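Local atomic coordinates of CRISPR-associated endonuclease Cas1 (PDB entry 4XTK), a protein that probably cuts double-stranded DNA as a metal-dependent endonuclease and, with Cas2, serves CRISPR adaptive immunity against viruses and plasmids. Residues D123-R128 with E160-M165; E178-R183 with F188-I193; S198-T203 with D233-F238; D244-N249 with S276-N281. All blocks are in the same frame, centred on the assembly; numbering follows the deposited sequence.

Interaction 1 of 4, residues D123-R128 with E160-M165; sequences DFLKKR and EEYYSM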
# COMPACT_ATOMS: atom_id res chain seq x y z
N ASP E 123 -5.59 34.61 -11.09
CA ASP E 123 -5.24 34.53 -12.50
C ASP E 123 -6.44 34.15 -13.36
O ASP E 123 -6.64 34.70 -14.45
CB ASP E 123 -4.10 33.54 -12.72
CG ASP E 123 -2.76 34.06 -12.21
OD1 ASP E 123 -2.66 35.29 -11.98
OD2 ASP E 123 -1.82 33.26 -12.05
N PHE E 124 -7.25 33.21 -12.87
CA PHE E 124 -8.43 32.79 -13.61
C PHE E 124 -9.39 33.96 -13.81
O PHE E 124 -9.92 34.17 -14.90
CB PHE E 124 -9.13 31.63 -12.90
CG PHE E 124 -10.28 31.04 -13.67
CD1 PHE E 124 -10.06 30.09 -14.65
CD2 PHE E 124 -11.58 31.45 -13.43
CE1 PHE E 124 -11.11 29.55 -15.37
CE2 PHE E 124 -12.64 30.92 -14.14
CZ PHE E 124 -12.40 29.97 -15.11
N LEU E 125 -9.59 34.74 -12.75
CA LEU E 125 -10.47 35.90 -12.80
C LEU E 125 -9.94 36.99 -13.74
O LEU E 125 -10.70 37.59 -14.50
CB LEU E 125 -10.68 36.47 -11.40
CG LEU E 125 -11.46 35.59 -10.42
CD1 LEU E 125 -11.45 36.20 -9.03
CD2 LEU E 125 -12.88 35.37 -10.91
N LYS E 126 -8.64 37.26 -13.68
CA LYS E 126 -8.05 38.32 -14.50
C LYS E 126 -8.01 37.96 -15.99
O LYS E 126 -8.11 38.83 -16.84
CB LYS E 126 -6.65 38.67 -14.02
CG LYS E 126 -6.62 39.46 -12.72
CD LYS E 126 -5.22 39.92 -12.38
CE LYS E 126 -5.20 40.73 -11.10
NZ LYS E 126 -3.82 41.13 -10.71
N LYS E 127 -7.85 36.67 -16.28
CA LYS E 127 -7.87 36.18 -17.66
C LYS E 127 -9.24 36.42 -18.29
O LYS E 127 -9.36 36.65 -19.49
CB LYS E 127 -7.54 34.68 -17.71
CG LYS E 127 -6.25 34.33 -18.41
CD LYS E 127 -5.88 32.86 -18.15
N ARG E 128 -10.27 36.36 -17.46
CA ARG E 128 -11.65 36.54 -17.90
C ARG E 128 -12.17 37.96 -17.69
O ARG E 128 -13.37 38.21 -17.83
CB ARG E 128 -12.55 35.51 -17.22
CG ARG E 128 -12.39 34.15 -17.88
CD ARG E 128 -13.04 33.03 -17.12
NE ARG E 128 -12.76 31.74 -17.75
CZ ARG E 128 -13.47 31.22 -18.74
NH1 ARG E 128 -14.52 31.87 -19.23
NH2 ARG E 128 -13.13 30.04 -19.24
N GLU E 160 -15.36 30.88 -1.62
CA GLU E 160 -16.76 31.27 -1.72
C GLU E 160 -16.91 32.66 -2.34
O GLU E 160 -17.82 32.89 -3.14
CB GLU E 160 -17.42 31.23 -0.34
N GLU E 161 -16.01 33.57 -1.98
CA GLU E 161 -15.98 34.89 -2.59
C GLU E 161 -15.60 34.80 -4.06
O GLU E 161 -16.15 35.49 -4.92
CB GLU E 161 -15.01 35.80 -1.84
CG GLU E 161 -14.75 37.13 -2.51
CD GLU E 161 -16.01 37.96 -2.63
OE1 GLU E 161 -16.91 37.79 -1.78
OE2 GLU E 161 -16.10 38.78 -3.57
N TYR E 162 -14.64 33.92 -4.34
CA TYR E 162 -14.20 33.66 -5.69
C TYR E 162 -15.36 33.15 -6.54
O TYR E 162 -15.55 33.58 -7.68
CB TYR E 162 -13.04 32.67 -5.66
CG TYR E 162 -12.81 31.92 -6.95
CD1 TYR E 162 -12.00 32.46 -7.94
CD2 TYR E 162 -13.38 30.68 -7.16
CE1 TYR E 162 -11.79 31.77 -9.12
CE2 TYR E 162 -13.17 29.99 -8.34
CZ TYR E 162 -12.37 30.54 -9.31
OH TYR E 162 -12.16 29.85 -10.47
N TYR E 163 -16.15 32.24 -5.97
CA TYR E 163 -17.30 31.68 -6.66
C TYR E 163 -18.37 32.74 -6.97
O TYR E 163 -19.02 32.69 -8.01
CB TYR E 163 -17.91 30.54 -5.84
CG TYR E 163 -17.24 29.21 -6.08
CD1 TYR E 163 -16.89 28.82 -7.37
CD2 TYR E 163 -16.95 28.34 -5.03
CE1 TYR E 163 -16.27 27.60 -7.61
CE2 TYR E 163 -16.34 27.12 -5.26
CZ TYR E 163 -16.00 26.76 -6.55
OH TYR E 163 -15.39 25.55 -6.80
N SER E 164 -18.54 33.70 -6.06
CA SER E 164 -19.46 34.81 -6.28
C SER E 164 -19.00 35.65 -7.46
O SER E 164 -19.82 36.17 -8.21
CB SER E 164 -19.59 35.68 -5.04
OG SER E 164 -20.28 35.00 -4.01
N MET E 165 -17.68 35.79 -7.62
CA MET E 165 -17.15 36.56 -8.73
C MET E 165 -17.31 35.78 -10.03
O MET E 165 -17.47 36.37 -11.09
CB MET E 165 -15.68 36.92 -8.50
CG MET E 165 -15.42 37.78 -7.26
SD MET E 165 -16.36 39.33 -7.22
CE MET E 165 -16.01 40.01 -8.84
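F124 and Y162 meet where the phenol oxygen of the tyrosine runs up to the phenylalanine ring: Y162 OH lies 3.4 Å from F124 CD2, and the two side chains cross at about a right angle. CG of F124 stands anti to its backbone nitrogen (chi1 -174°), which carries the ring across toward the tyrosine hydroxyl. No hydrogen bond joins the two segments; the polar end of Y162 is taken up by the carboxylate of D244, on helix 230-252, so a buried hydroxyl has a partner while its flank rests on hydrocarbon. One residue on, L125 lays its isobutyl fork against the tyrosine ring and the next turn of the partner helix. Its CD1 packs 3.9 Å from Y162 CD1, whereas CD2 reaches the CB of M165 at 4.0 Å. M165 gives little more than this first carbon, because its chain, bent at chi2 and chi3, turns the sulfur away. I166, the next residue of that helix, also touches F124 and L125. The helix of 123-127 and that of 160-165 run nearly parallel, 13° apart, with axes 11.2 Å from each other, a spacing bridged by large side chains. This is apolar helix-helix packing in the largely helical C-terminal part of a Cas1 fold, beside the probable manganese site: the side chain of Y162 is about 8 Å from that of E155.

Interaction 2 of 4, residues E178-R183 with F188-I193; sequences EKRTRR and FANTLI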
# COMPACT_ATOMS: atom_id res chain seq x y z
N GLU E 178 -24.72 31.13 -7.14
CA GLU E 178 -25.24 31.86 -5.99
C GLU E 178 -24.22 31.73 -4.85
O GLU E 178 -23.11 32.25 -4.94
CB GLU E 178 -26.62 31.34 -5.57
CG GLU E 178 -27.71 31.55 -6.62
CD GLU E 178 -27.90 33.02 -6.98
OE1 GLU E 178 -28.06 33.84 -6.05
OE2 GLU E 178 -27.91 33.34 -8.19
N LYS E 179 -24.61 31.05 -3.78
CA LYS E 179 -23.69 30.77 -2.69
C LYS E 179 -23.21 29.31 -2.74
O LYS E 179 -24.03 28.40 -2.86
CB LYS E 179 -24.38 31.08 -1.37
CG LYS E 179 -23.55 31.00 -0.11
CD LYS E 179 -24.44 31.42 1.07
CE LYS E 179 -23.71 31.45 2.40
NZ LYS E 179 -22.73 32.56 2.49
N ARG E 180 -21.90 29.08 -2.68
CA ARG E 180 -21.37 27.73 -2.43
C ARG E 180 -20.66 27.64 -1.09
O ARG E 180 -19.65 28.30 -0.86
CB ARG E 180 -20.40 27.28 -3.52
CG ARG E 180 -19.87 25.85 -3.26
CD ARG E 180 -19.20 25.24 -4.48
NE ARG E 180 -18.83 23.85 -4.27
CZ ARG E 180 -19.56 22.81 -4.67
NH1 ARG E 180 -20.71 23.01 -5.30
NH2 ARG E 180 -19.13 21.57 -4.46
N THR E 181 -21.19 26.78 -0.22
CA THR E 181 -20.63 26.57 1.11
C THR E 181 -20.20 25.12 1.29
O THR E 181 -20.18 24.34 0.34
CB THR E 181 -21.63 26.96 2.21
OG1 THR E 181 -22.84 26.23 2.03
CG2 THR E 181 -21.93 28.45 2.13
N ARG E 182 -19.82 24.77 2.52
CA ARG E 182 -19.46 23.40 2.85
C ARG E 182 -20.64 22.44 2.64
O ARG E 182 -20.46 21.24 2.42
CB ARG E 182 -18.94 23.32 4.29
N ARG E 183 -21.86 22.97 2.72
CA ARG E 183 -23.05 22.23 2.30
C ARG E 183 -23.76 23.00 1.19
O ARG E 183 -24.68 23.77 1.45
CB ARG E 183 -24.01 21.98 3.46
CG ARG E 183 -25.17 21.08 3.09
CD ARG E 183 -26.10 20.83 4.25
NE ARG E 183 -27.27 20.06 3.85
CZ ARG E 183 -27.33 18.73 3.82
NH1 ARG E 183 -26.27 18.02 4.19
NH2 ARG E 183 -28.44 18.12 3.44
N PHE E 188 -28.37 23.76 -10.25
CA PHE E 188 -27.62 23.21 -11.38
C PHE E 188 -26.11 23.36 -11.19
O PHE E 188 -25.37 22.39 -11.26
CB PHE E 188 -28.06 23.87 -12.68
CG PHE E 188 -29.48 23.59 -13.06
CD1 PHE E 188 -30.07 22.37 -12.74
CD2 PHE E 188 -30.23 24.53 -13.73
CE1 PHE E 188 -31.38 22.11 -13.09
CE2 PHE E 188 -31.54 24.28 -14.08
CZ PHE E 188 -32.11 23.06 -13.76
N ALA E 189 -25.68 24.59 -10.92
CA ALA E 189 -24.26 24.92 -10.87
C ALA E 189 -23.50 24.13 -9.81
O ALA E 189 -22.42 23.62 -10.08
CB ALA E 189 -24.07 26.41 -10.65
N ASN E 190 -24.07 24.01 -8.61
CA ASN E 190 -23.39 23.28 -7.55
C ASN E 190 -23.37 21.77 -7.81
O ASN E 190 -22.48 21.07 -7.33
CB ASN E 190 -24.02 23.58 -6.19
CG ASN E 190 -23.64 24.96 -5.68
OD1 ASN E 190 -22.49 25.21 -5.36
ND2 ASN E 190 -24.62 25.84 -5.58
N THR E 191 -24.34 21.27 -8.56
CA THR E 191 -24.33 19.87 -8.97
C THR E 191 -23.14 19.61 -9.88
O THR E 191 -22.50 18.56 -9.81
CB THR E 191 -25.63 19.48 -9.69
OG1 THR E 191 -26.73 19.63 -8.79
CG2 THR E 191 -25.56 18.03 -10.16
N LEU E 192 -22.85 20.58 -10.75
CA LEU E 192 -21.73 20.48 -11.67
C LEU E 192 -20.39 20.63 -10.95
O LEU E 192 -19.49 19.80 -11.12
CB LEU E 192 -21.85 21.52 -12.77
CG LEU E 192 -22.95 21.24 -13.80
CD1 LEU E 192 -23.13 22.44 -14.70
CD2 LEU E 192 -22.61 20.00 -14.62
N ILE E 193 -20.26 21.69 -10.15
CA ILE E 193 -19.03 21.94 -9.41
C ILE E 193 -18.69 20.75 -8.52
O ILE E 193 -17.54 20.30 -8.49
CB ILE E 193 -19.14 23.22 -8.55
CG1 ILE E 193 -19.47 24.43 -9.42
CG2 ILE E 193 -17.85 23.45 -7.77
CD1 ILE E 193 -18.43 24.72 -10.47
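R180 reaches N190 through one end of its guanidinium group: NH1 donates to N190 OD1 at 2.8 Å, with an N-H...O angle of 148°. The donor lies in the carbonyl plane of the amide, on a lone pair of OD1, while that oxygen is tilted 16° out of the guanidinium plane. The guanidinium and amide planes are nearly coplanar. A second, weak bond runs from the same NH1 to the backbone oxygen of N190 at 3.3 Å. Over one face of the guanidinium sits the methyl CG2 of I193, 3.6 Å from R180 CZ and above the centre of the group. The arginine reaches this far because its chain is extended from CG to NE, with CG opposite the backbone nitrogen (chi1 -179°). In the next shell, S194 OG bonds to both R180 NH2 and the N190 carbonyl oxygen, fixing the far end of the guanidinium, and the other half of the amide, N190 ND2, is held by N187. The bonds tie the irregular segment 178-183 back onto the first turns of helix 188-208, while Y163 of helix 148-166 touches both R180 and I193, and helix 230-252 packs against I193 through F247.

Interaction 3 of 4, residues S198-T203 with D233-F238; sequences SLLYTT and DIAELF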
# COMPACT_ATOMS: atom_id res chain seq x y z
N SER E 198 -15.23 16.17 -7.59
CA SER E 198 -15.06 14.76 -7.30
C SER E 198 -14.14 14.10 -8.33
O SER E 198 -13.25 13.33 -7.97
CB SER E 198 -16.41 14.05 -7.26
OG SER E 198 -16.86 13.74 -8.57
N LEU E 199 -14.33 14.43 -9.61
CA LEU E 199 -13.48 13.91 -10.67
C LEU E 199 -12.03 14.32 -10.45
O LEU E 199 -11.11 13.52 -10.60
CB LEU E 199 -13.95 14.38 -12.05
CG LEU E 199 -15.27 13.80 -12.54
CD1 LEU E 199 -15.60 14.29 -13.94
CD2 LEU E 199 -15.24 12.28 -12.47
N LEU E 200 -11.82 15.59 -10.08
CA LEU E 200 -10.48 16.12 -9.85
C LEU E 200 -9.82 15.39 -8.67
O LEU E 200 -8.67 14.95 -8.78
CB LEU E 200 -10.54 17.63 -9.60
CG LEU E 200 -9.21 18.37 -9.38
CD1 LEU E 200 -8.19 17.99 -10.43
CD2 LEU E 200 -9.43 19.87 -9.43
N TYR E 201 -10.56 15.25 -7.58
CA TYR E 201 -10.09 14.52 -6.40
C TYR E 201 -9.60 13.12 -6.76
O TYR E 201 -8.57 12.67 -6.26
CB TYR E 201 -11.21 14.41 -5.36
CG TYR E 201 -11.69 15.73 -4.82
CD1 TYR E 201 -10.87 16.85 -4.82
CD2 TYR E 201 -12.98 15.86 -4.30
CE1 TYR E 201 -11.31 18.07 -4.32
CE2 TYR E 201 -13.43 17.07 -3.80
CZ TYR E 201 -12.60 18.17 -3.81
OH TYR E 201 -13.05 19.38 -3.31
N THR E 202 -10.35 12.43 -7.61
CA THR E 202 -9.99 11.08 -8.01
C THR E 202 -8.75 11.12 -8.89
O THR E 202 -7.90 10.23 -8.82
CB THR E 202 -11.16 10.39 -8.75
OG1 THR E 202 -12.22 10.16 -7.83
CG2 THR E 202 -10.73 9.06 -9.36
N THR E 203 -8.64 12.17 -9.69
CA THR E 203 -7.52 12.30 -10.61
C THR E 203 -6.24 12.51 -9.85
O THR E 203 -5.24 11.82 -10.09
CB THR E 203 -7.73 13.45 -11.59
OG1 THR E 203 -8.88 13.17 -12.41
CG2 THR E 203 -6.51 13.62 -12.48
N ASP E 233 -5.87 18.46 -0.68
CA ASP E 233 -4.93 19.58 -0.62
C ASP E 233 -4.47 20.04 -2.01
O ASP E 233 -4.60 21.22 -2.37
CB ASP E 233 -3.71 19.19 0.22
CG ASP E 233 -3.93 19.36 1.70
OD1 ASP E 233 -5.09 19.53 2.13
OD2 ASP E 233 -2.93 19.30 2.45
N ILE E 234 -3.94 19.11 -2.79
CA ILE E 234 -3.38 19.43 -4.10
C ILE E 234 -4.47 19.90 -5.08
O ILE E 234 -4.26 20.84 -5.85
CB ILE E 234 -2.61 18.21 -4.67
CG1 ILE E 234 -1.49 17.82 -3.72
CG2 ILE E 234 -2.02 18.52 -6.04
CD1 ILE E 234 -0.46 18.91 -3.50
N ALA E 235 -5.64 19.26 -5.03
CA ALA E 235 -6.76 19.64 -5.90
C ALA E 235 -7.16 21.12 -5.76
O ALA E 235 -7.72 21.69 -6.69
CB ALA E 235 -7.97 18.76 -5.61
N GLU E 236 -6.86 21.72 -4.62
CA GLU E 236 -7.21 23.13 -4.40
C GLU E 236 -6.55 24.04 -5.42
O GLU E 236 -7.07 25.11 -5.75
CB GLU E 236 -6.82 23.57 -2.98
CG GLU E 236 -7.49 22.79 -1.85
CD GLU E 236 -8.97 23.14 -1.65
OE1 GLU E 236 -9.58 23.73 -2.56
OE2 GLU E 236 -9.51 22.81 -0.57
N LEU E 237 -5.40 23.62 -5.94
CA LEU E 237 -4.66 24.42 -6.90
C LEU E 237 -5.29 24.39 -8.28
O LEU E 237 -5.18 25.34 -9.05
CB LEU E 237 -3.21 23.93 -7.00
CG LEU E 237 -2.19 24.41 -5.97
CD1 LEU E 237 -2.49 23.88 -4.58
CD2 LEU E 237 -0.79 24.02 -6.41
N PHE E 238 -5.89 23.25 -8.62
CA PHE E 238 -6.34 23.02 -9.99
C PHE E 238 -7.83 23.17 -10.22
O PHE E 238 -8.31 22.98 -11.35
CB PHE E 238 -5.85 21.65 -10.42
CG PHE E 238 -4.36 21.51 -10.33
CD1 PHE E 238 -3.55 21.91 -11.37
CD2 PHE E 238 -3.77 21.02 -9.17
CE1 PHE E 238 -2.18 21.81 -11.28
CE2 PHE E 238 -2.41 20.92 -9.07
CZ PHE E 238 -1.61 21.32 -10.13
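The helical segments 198-203 and 233-238 cross steeply, their N-to-C directions 124° apart and their axes 9.2 Å from each other, with the CA atoms of Y201 and A235 nearest at 6.1 Å. This close spacing is reached at an alanine: the methyl of A235 is the whole of its side chain, and Y201 and L200 share it. The tyrosine comes to it by the ring edge, CB of A235 lying in the ring plane, 3.6 Å from Y201 CD1. L200 approaches the same methyl with its CG, at 4.0 Å. With that CG anti to the backbone nitrogen (chi1 -178°), the leucine projects toward the other helix and its CD2 slips over the backbone there, 3.7 Å from A235 O. L200 CD2 is also 4.1 Å from F238 CB, but the phenylalanine ring turns away toward L304 and I305 of helix 301-316. Both helices belong to the helical core of the Cas1 nuclease, and segment 233-238 carries E236, a probable manganese ligand, as in related Cas1 proteins. E236 starts away from segment 198-203, and R159 forms a salt bridge with its carboxylate, which also makes a long, weak ion pair with K239 NZ, the ammonium that bonds to the hydroxyl of Y201. D233 OD1 bonds to ND1 of H221, another probable metal ligand.

Interaction 4 of 4, residues D244-N249 with S276-N281; sequences DRLFLN and SLFVKN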
# COMPACT_ATOMS: atom_id res chain seq x y z
N ASP E 244 -13.58 24.76 -12.94
CA ASP E 244 -14.31 26.01 -13.15
C ASP E 244 -14.34 26.43 -14.62
O ASP E 244 -15.38 26.87 -15.13
CB ASP E 244 -13.69 27.13 -12.31
CG ASP E 244 -13.73 26.83 -10.82
OD1 ASP E 244 -14.53 25.96 -10.41
OD2 ASP E 244 -12.97 27.47 -10.07
N ARG E 245 -13.21 26.29 -15.30
CA ARG E 245 -13.16 26.54 -16.74
C ARG E 245 -14.18 25.67 -17.46
O ARG E 245 -14.89 26.13 -18.35
CB ARG E 245 -11.76 26.29 -17.28
CG ARG E 245 -11.69 26.21 -18.81
CD ARG E 245 -10.27 26.43 -19.30
NE ARG E 245 -9.76 27.75 -18.92
CZ ARG E 245 -8.57 27.97 -18.38
NH1 ARG E 245 -7.74 26.95 -18.16
NH2 ARG E 245 -8.19 29.20 -18.08
N LEU E 246 -14.26 24.41 -17.05
CA LEU E 246 -15.18 23.46 -17.64
C LEU E 246 -16.63 23.84 -17.34
O LEU E 246 -17.49 23.74 -18.21
CB LEU E 246 -14.88 22.06 -17.11
CG LEU E 246 -15.41 20.87 -17.89
CD1 LEU E 246 -14.90 20.93 -19.31
CD2 LEU E 246 -14.96 19.59 -17.20
N PHE E 247 -16.88 24.29 -16.12
CA PHE E 247 -18.23 24.67 -15.69
C PHE E 247 -18.76 25.85 -16.51
O PHE E 247 -19.89 25.81 -16.99
CB PHE E 247 -18.24 25.02 -14.20
CG PHE E 247 -19.38 25.90 -13.80
CD1 PHE E 247 -20.68 25.42 -13.78
CD2 PHE E 247 -19.16 27.23 -13.46
CE1 PHE E 247 -21.74 26.24 -13.42
CE2 PHE E 247 -20.21 28.06 -13.10
CZ PHE E 247 -21.50 27.56 -13.08
N LEU E 248 -17.94 26.88 -16.64
CA LEU E 248 -18.31 28.05 -17.44
C LEU E 248 -18.53 27.68 -18.90
O LEU E 248 -19.57 28.00 -19.49
CB LEU E 248 -17.22 29.13 -17.33
CG LEU E 248 -17.11 29.95 -16.04
CD1 LEU E 248 -15.95 30.93 -16.13
CD2 LEU E 248 -18.41 30.67 -15.74
N ASN E 249 -17.55 27.01 -19.49
CA ASN E 249 -17.62 26.66 -20.90
C ASN E 249 -18.85 25.83 -21.24
O ASN E 249 -19.51 26.08 -22.24
CB ASN E 249 -16.35 25.90 -21.32
CG ASN E 249 -15.14 26.80 -21.39
OD1 ASN E 249 -15.23 28.00 -21.12
ND2 ASN E 249 -13.99 26.23 -21.74
N SER E 276 -21.71 11.77 -18.87
CA SER E 276 -20.78 11.36 -19.93
C SER E 276 -20.20 12.57 -20.63
O SER E 276 -18.98 12.66 -20.81
CB SER E 276 -21.47 10.44 -20.94
OG SER E 276 -22.55 11.09 -21.57
N LEU E 277 -21.06 13.51 -21.01
CA LEU E 277 -20.59 14.74 -21.65
C LEU E 277 -19.58 15.47 -20.77
O LEU E 277 -18.55 15.95 -21.26
CB LEU E 277 -21.76 15.66 -21.98
CG LEU E 277 -21.40 16.90 -22.80
CD1 LEU E 277 -22.39 17.10 -23.94
CD2 LEU E 277 -21.33 18.15 -21.93
N PHE E 278 -19.85 15.53 -19.47
CA PHE E 278 -18.96 16.21 -18.56
C PHE E 278 -17.62 15.47 -18.44
O PHE E 278 -16.55 16.08 -18.46
CB PHE E 278 -19.60 16.37 -17.18
CG PHE E 278 -18.88 17.34 -16.30
CD1 PHE E 278 -17.74 16.97 -15.62
CD2 PHE E 278 -19.32 18.65 -16.17
CE1 PHE E 278 -17.06 17.86 -14.83
CE2 PHE E 278 -18.65 19.55 -15.38
CZ PHE E 278 -17.52 19.15 -14.71
N VAL E 279 -17.70 14.15 -18.33
CA VAL E 279 -16.51 13.33 -18.12
C VAL E 279 -15.58 13.38 -19.34
O VAL E 279 -14.37 13.55 -19.19
CB VAL E 279 -16.91 11.87 -17.81
CG1 VAL E 279 -15.72 10.93 -17.97
CG2 VAL E 279 -17.48 11.77 -16.40
N LYS E 280 -16.15 13.26 -20.53
CA LYS E 280 -15.37 13.37 -21.76
C LYS E 280 -14.67 14.72 -21.88
O LYS E 280 -13.48 14.78 -22.18
CB LYS E 280 -16.25 13.15 -23.00
CG LYS E 280 -16.72 11.71 -23.19
CD LYS E 280 -17.60 11.58 -24.42
CE LYS E 280 -17.61 10.16 -24.98
NZ LYS E 280 -18.47 9.25 -24.18
N ASN E 281 -15.41 15.80 -21.64
CA ASN E 281 -14.84 17.14 -21.67
C ASN E 281 -13.78 17.32 -20.60
O ASN E 281 -12.76 17.97 -20.83
CB ASN E 281 -15.93 18.19 -21.49
CG ASN E 281 -16.75 18.40 -22.74
OD1 ASN E 281 -16.39 19.20 -23.60
ND2 ASN E 281 -17.85 17.68 -22.85
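L246 makes a CH-pi contact with F278, its methyl CD2 lying over one face of the ring, 3.9 Å from the ring centroid and 26° off the normal. The methyl is offset toward the rim, and the closest carbons are CE1 and CZ, with L246 CD2 3.6 Å from F278 CZ. Both side chains reach toward each other because each carries its CG opposite the backbone nitrogen (chi1 -161° in L246). The other branch of the leucine makes a plain van der Waals contact: L246 CD1 packs against N281 CB at 3.6 Å, so the fork straddles two residues one turn apart on helix 272-287. This is helix-to-helix packing within the helical domain of Cas1, away from the probable metal-binding residues, and it joins the latter half of helix 230-252 to helix 272-287. The F278 ring also meets F195 of helix 188-208 nearly at right angles, and L199 of that helix touches it as well, which makes the phenylalanine common to three helices. As for polar interactions, no hydrogen bond crosses between the segments. The amide of N281 instead turns back on its own helix, where ND2 points toward the backbone oxygen of L277, but the separation is too short for the bond to be trusted.

In the fold
The four contacts tie together the helices of one domain, with helix 188-208 shared by interactions 2 and 3 and helix 230-252 by interactions 3 and 4. Interactions 1 and 4 are joined by a probable hydrogen bond, Y162 OH to D244 OD2 at 2.5 Å. E160 links interaction 1 to interaction 2, its CB 3.7 Å from R180 O. F247 connects interaction 4 to interaction 2, with CE1 3.6 Å from A189 CB, while L199 CD1 of interaction 3 lies 3.8 Å from F278 CD1. The probable manganese site lies nearest interaction 3, which holds E236; the side chains of Y162 and R180 are each about 9 Å from that glutamate's side chain.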